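Local coordinates for protein similar to N-acetyltransferase (Staphylococcus aureus subsp. aureus, PDB 4MBU) that probably transfers an acetyl group from acetyl-CoA to an acceptor, in the manner of Gcn5-related acetyltransferases, at residues F56-N61 with A99-Q104; E11-I16 with E40-F45. One frame throughout, in Å; residues are numbered along the deposited sequence.

Interaction 1: F56-N61 with A99-Q104; sequences FVFEEN and ASQLLQ
L102 and F58 carry this contact, with Q101 closing one end of it. Strand 56-60 and helix 99-104 run roughly antiparallel, 142° between their directions, with 9.1 Å between their axes at closest approach. L102 has CG anti to its carbonyl carbon (chi1 -75°), which lets CD2 settle on the strand backbone between the two phenylalanines: it lies 4.1 Å from F56 CB and equally far from F58 N. Its other methyl, CD1, is 4.4 Å from F58 CB, so one branch rests on the strand backbone, the other loosely beside the root of the F58 side chain. F58 throws CG anti to its backbone N (chi1 179°) and the ring extends past L102 to Q101. There the extended Q101 chain brings OE1 to the ring edge, in plane, 3.8 Å from F58 CE1, while the amide stands nearly perpendicular to the ring. The backbone of F58 pairs with L65 and G66 of the next strand, and I5 of strand 3-7 also touches L102 and Q101. The chemistry is that of a largely apolar interface of methyls and ring with an amide at its margin, whose oxygen at the ring-edge C-H probably adds at most a weak electrostatic term.

Interaction 2: E11-I16 with E40-F45; sequences EDLNAI and ERIAWF
R41 NE is gripped by one hydrogen bond, to Q36 OE1; NH2 of the same guanidinium is hydrogen-bonded too, and Y20 makes a cation-pi contact with the group. With chi1 at -180° and bends at chi2 and chi3, the arginine curls back so that NH1 rests 3.0 Å above the plane of the W44 indole, over its centre. I16 comes across the guanidinium at about a right angle, its CG2 methyl over one face and 3.8 Å from R41 NH1. The bonds and the packing of I16 and W44 probably limit the rotation of the group, while Q36 and Y20 may help to compensate its buried charge. Next to the guanidinium chain, L13 is the knob of a knob-into-hole arrangement: its isobutyl end enters the space framed by R41, I42, W44 and F45, residues on successive turns of helix 38-50. CD1 is wedged between I42 CG1 at 3.7 Å and F45 CB at 3.8 Å. CD2 lies 3.9 Å from F45 CD1, obliquely to that ring, and also reaches R41 CG at 4.0 Å; it meets the indole edge near its plane, 4.4 Å from W44 CZ3. V57 and F67 of the sheet touch I16 as well, and I55 touches W44 and F45, so the helices pack on strands 55-60 and 63-72. Two consecutive helices between strands 3-7 and 55-60 are characteristic of the N-terminal half of the GNAT fold; here a knob-into-hole contact joins them.

How the interactions relate
The two contacts lie on opposite faces of the same sheet, with centres about 17 Å apart, and strand 55-60 joins them. Interaction 1 uses its F56 and F58 side chains toward helix 98-112, while V57, pointing the other way, meets interaction 2: V57 CG1 is 3.8 Å from I16 CD1. A shared salt-bridge partner, R6, connects them, since it reaches E59 of one and D12 of the other. Helix 98-112 follows the loop that in GNAT relatives binds the acetyl-CoA pyrophosphate, so 99-104, in its first turns, probably lies next to that loop; no cofactor is bound. A cadmium ion sits about 6 Å from the F56 side chain and one about 9 Å from that of F45.

Interaction 1: F56-N61 with A99-Q104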
# COMPACT_ATOMS: atom_id res chain seq x y z
N PHE A 56 25.92 -10.77 -5.38
CA PHE A 56 26.70 -10.41 -4.20
C PHE A 56 26.31 -11.34 -3.07
O PHE A 56 25.17 -11.78 -2.98
CB PHE A 56 26.43 -8.96 -3.80
CG PHE A 56 26.79 -7.97 -4.87
CD1 PHE A 56 28.13 -7.73 -5.19
CD2 PHE A 56 25.80 -7.28 -5.56
CE1 PHE A 56 28.46 -6.82 -6.17
CE2 PHE A 56 26.13 -6.37 -6.55
CZ PHE A 56 27.46 -6.14 -6.86
N VAL A 57 27.28 -11.66 -2.22
CA VAL A 57 27.03 -12.38 -0.99
C VAL A 57 27.51 -11.55 0.19
O VAL A 57 28.49 -10.79 0.10
CB VAL A 57 27.70 -13.78 -0.96
CG1 VAL A 57 27.12 -14.68 -2.04
CG2 VAL A 57 29.21 -13.66 -1.11
N PHE A 58 26.79 -11.70 1.30
CA PHE A 58 27.23 -11.25 2.60
C PHE A 58 27.77 -12.48 3.28
O PHE A 58 27.03 -13.49 3.49
CB PHE A 58 26.07 -10.70 3.42
CG PHE A 58 26.48 -10.25 4.78
CD1 PHE A 58 26.76 -8.91 5.02
CD2 PHE A 58 26.59 -11.15 5.83
CE1 PHE A 58 27.14 -8.49 6.28
CE2 PHE A 58 26.97 -10.74 7.09
CZ PHE A 58 27.24 -9.40 7.32
N GLU A 59 29.05 -12.37 3.63
CA GLU A 59 29.83 -13.42 4.26
C GLU A 59 30.34 -12.94 5.62
O GLU A 59 30.86 -11.82 5.74
CB GLU A 59 31.00 -13.81 3.35
CG GLU A 59 31.96 -14.84 3.94
CD GLU A 59 33.13 -15.15 3.01
OE1 GLU A 59 34.05 -14.31 2.90
OE2 GLU A 59 33.13 -16.22 2.38
N GLU A 60 30.19 -13.79 6.63
CA GLU A 60 30.68 -13.47 7.98
C GLU A 60 31.23 -14.71 8.67
O GLU A 60 30.57 -15.75 8.70
CB GLU A 60 29.57 -12.85 8.83
CG GLU A 60 30.00 -12.47 10.23
CD GLU A 60 28.87 -11.86 11.04
OE1 GLU A 60 28.80 -10.62 11.15
OE2 GLU A 60 28.03 -12.64 11.57
N ASN A 61 32.44 -14.60 9.23
CA ASN A 61 33.10 -15.72 9.89
C ASN A 61 33.16 -16.96 9.01
O ASN A 61 32.92 -18.08 9.47
CB ASN A 61 32.44 -16.05 11.23
CG ASN A 61 32.56 -14.91 12.23
OD1 ASN A 61 33.57 -14.21 12.26
ND2 ASN A 61 31.53 -14.72 13.05
N ALA A 99 20.18 -7.69 4.84
CA ALA A 99 19.35 -7.30 3.70
C ALA A 99 19.63 -5.86 3.30
O ALA A 99 19.82 -5.57 2.12
CB ALA A 99 17.86 -7.48 4.03
N SER A 100 19.68 -4.97 4.28
CA SER A 100 19.98 -3.56 4.04
C SER A 100 21.32 -3.33 3.34
O SER A 100 21.42 -2.55 2.38
CB SER A 100 19.92 -2.79 5.37
OG SER A 100 20.27 -1.44 5.19
N GLN A 101 22.37 -4.01 3.80
CA GLN A 101 23.69 -3.88 3.19
C GLN A 101 23.72 -4.42 1.76
O GLN A 101 24.36 -3.84 0.86
CB GLN A 101 24.76 -4.57 4.05
CG GLN A 101 25.03 -3.86 5.39
CD GLN A 101 26.18 -4.50 6.17
OE1 GLN A 101 27.27 -4.71 5.64
NE2 GLN A 101 25.92 -4.83 7.42
N LEU A 102 23.02 -5.53 1.55
CA LEU A 102 22.91 -6.09 0.21
C LEU A 102 22.17 -5.13 -0.73
O LEU A 102 22.64 -4.87 -1.84
CB LEU A 102 22.25 -7.47 0.24
CG LEU A 102 23.20 -8.56 0.76
CD1 LEU A 102 22.45 -9.82 1.09
CD2 LEU A 102 24.25 -8.86 -0.28
N LEU A 103 21.04 -4.59 -0.29
CA LEU A 103 20.27 -3.66 -1.12
C LEU A 103 21.10 -2.44 -1.46
O LEU A 103 21.10 -1.97 -2.60
CB LEU A 103 18.98 -3.23 -0.41
CG LEU A 103 18.15 -2.21 -1.17
CD1 LEU A 103 17.89 -2.67 -2.61
CD2 LEU A 103 16.83 -1.97 -0.45
N GLN A 104 21.81 -1.92 -0.47
CA GLN A 104 22.69 -0.78 -0.69
C GLN A 104 23.69 -1.09 -1.80
O GLN A 104 23.88 -0.29 -2.74
CB GLN A 104 23.41 -0.45 0.62
CG GLN A 104 24.38 0.71 0.56
CD GLN A 104 25.06 0.95 1.89
OE1 GLN A 104 25.30 0.02 2.66
NE2 GLN A 104 25.37 2.21 2.17

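Interaction 2: E11-I16 with E40-F45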
# COMPACT_ATOMS: atom_id res chain seq x y z
N GLU A 11 32.23 -21.47 -5.40
CA GLU A 11 32.33 -22.11 -4.08
C GLU A 11 31.27 -21.62 -3.09
O GLU A 11 31.12 -22.19 -2.01
CB GLU A 11 33.73 -21.92 -3.48
CG GLU A 11 34.57 -20.80 -4.11
CD GLU A 11 35.19 -21.20 -5.45
OE1 GLU A 11 35.28 -20.33 -6.34
OE2 GLU A 11 35.58 -22.38 -5.61
N ASP A 12 30.52 -20.59 -3.47
CA ASP A 12 29.44 -20.08 -2.62
C ASP A 12 28.11 -20.80 -2.89
O ASP A 12 27.20 -20.79 -2.05
CB ASP A 12 29.27 -18.58 -2.84
CG ASP A 12 30.51 -17.78 -2.46
OD1 ASP A 12 31.24 -18.19 -1.53
OD2 ASP A 12 30.75 -16.74 -3.10
N LEU A 13 28.00 -21.42 -4.07
CA LEU A 13 26.71 -21.89 -4.57
C LEU A 13 25.94 -22.81 -3.62
O LEU A 13 24.73 -22.64 -3.40
CB LEU A 13 26.86 -22.51 -5.97
CG LEU A 13 27.24 -21.50 -7.06
CD1 LEU A 13 27.36 -22.15 -8.42
CD2 LEU A 13 26.23 -20.35 -7.14
N ASN A 14 26.64 -23.76 -3.01
CA ASN A 14 25.97 -24.67 -2.08
C ASN A 14 25.27 -23.88 -0.97
O ASN A 14 24.07 -24.08 -0.74
CB ASN A 14 26.94 -25.70 -1.51
CG ASN A 14 27.27 -26.78 -2.52
OD1 ASN A 14 28.32 -26.75 -3.16
ND2 ASN A 14 26.37 -27.74 -2.68
N ALA A 15 26.00 -22.94 -0.36
CA ALA A 15 25.42 -22.10 0.69
C ALA A 15 24.22 -21.37 0.11
O ALA A 15 23.11 -21.40 0.67
CB ALA A 15 26.45 -21.11 1.21
N ILE A 16 24.43 -20.77 -1.06
CA ILE A 16 23.37 -20.01 -1.72
C ILE A 16 22.18 -20.93 -1.91
O ILE A 16 21.05 -20.58 -1.52
CB ILE A 16 23.86 -19.37 -3.05
CG1 ILE A 16 24.71 -18.13 -2.75
CG2 ILE A 16 22.68 -19.00 -3.95
CD1 ILE A 16 25.50 -17.59 -3.94
N GLU A 40 20.87 -26.78 -11.36
CA GLU A 40 20.06 -25.64 -11.75
C GLU A 40 20.70 -24.35 -11.23
O GLU A 40 20.79 -23.35 -11.95
CB GLU A 40 18.63 -25.80 -11.21
CG GLU A 40 17.77 -26.77 -12.03
CD GLU A 40 16.56 -27.28 -11.28
OE1 GLU A 40 16.54 -27.21 -10.03
OE2 GLU A 40 15.61 -27.77 -11.94
N ARG A 41 21.19 -24.40 -10.00
CA ARG A 41 21.84 -23.24 -9.39
C ARG A 41 23.16 -22.90 -10.12
O ARG A 41 23.47 -21.72 -10.34
CB ARG A 41 22.04 -23.48 -7.89
CG ARG A 41 22.71 -22.34 -7.13
CD ARG A 41 22.04 -20.99 -7.36
NE ARG A 41 20.63 -20.94 -6.99
CZ ARG A 41 19.93 -19.82 -6.84
NH1 ARG A 41 20.52 -18.64 -7.03
NH2 ARG A 41 18.64 -19.86 -6.52
N ILE A 42 23.90 -23.93 -10.52
CA ILE A 42 25.16 -23.71 -11.24
C ILE A 42 24.89 -23.12 -12.62
O ILE A 42 25.61 -22.22 -13.07
CB ILE A 42 25.99 -25.01 -11.34
CG1 ILE A 42 26.50 -25.42 -9.95
CG2 ILE A 42 27.18 -24.82 -12.27
CD1 ILE A 42 26.96 -26.87 -9.86
N ALA A 43 23.85 -23.61 -13.29
CA ALA A 43 23.45 -23.07 -14.58
C ALA A 43 23.04 -21.60 -14.43
O ALA A 43 23.36 -20.76 -15.28
CB ALA A 43 22.32 -23.88 -15.18
N TRP A 44 22.33 -21.31 -13.35
CA TRP A 44 21.92 -19.94 -13.01
C TRP A 44 23.15 -19.03 -12.88
O TRP A 44 23.21 -17.96 -13.49
CB TRP A 44 21.09 -19.96 -11.72
CG TRP A 44 20.80 -18.62 -11.08
CD1 TRP A 44 19.73 -17.80 -11.32
CD2 TRP A 44 21.57 -17.98 -10.06
NE1 TRP A 44 19.80 -16.69 -10.51
CE2 TRP A 44 20.92 -16.77 -9.73
CE3 TRP A 44 22.76 -18.31 -9.40
CZ2 TRP A 44 21.42 -15.90 -8.78
CZ3 TRP A 44 23.25 -17.44 -8.44
CH2 TRP A 44 22.59 -16.25 -8.14
N PHE A 45 24.13 -19.49 -12.11
CA PHE A 45 25.39 -18.76 -11.91
C PHE A 45 26.14 -18.52 -13.22
O PHE A 45 26.62 -17.41 -13.48
CB PHE A 45 26.28 -19.50 -10.92
CG PHE A 45 27.59 -18.82 -10.64
CD1 PHE A 45 27.67 -17.80 -9.71
CD2 PHE A 45 28.75 -19.21 -11.30
CE1 PHE A 45 28.88 -17.17 -9.45
CE2 PHE A 45 29.96 -18.59 -11.04
CZ PHE A 45 30.02 -17.56 -10.11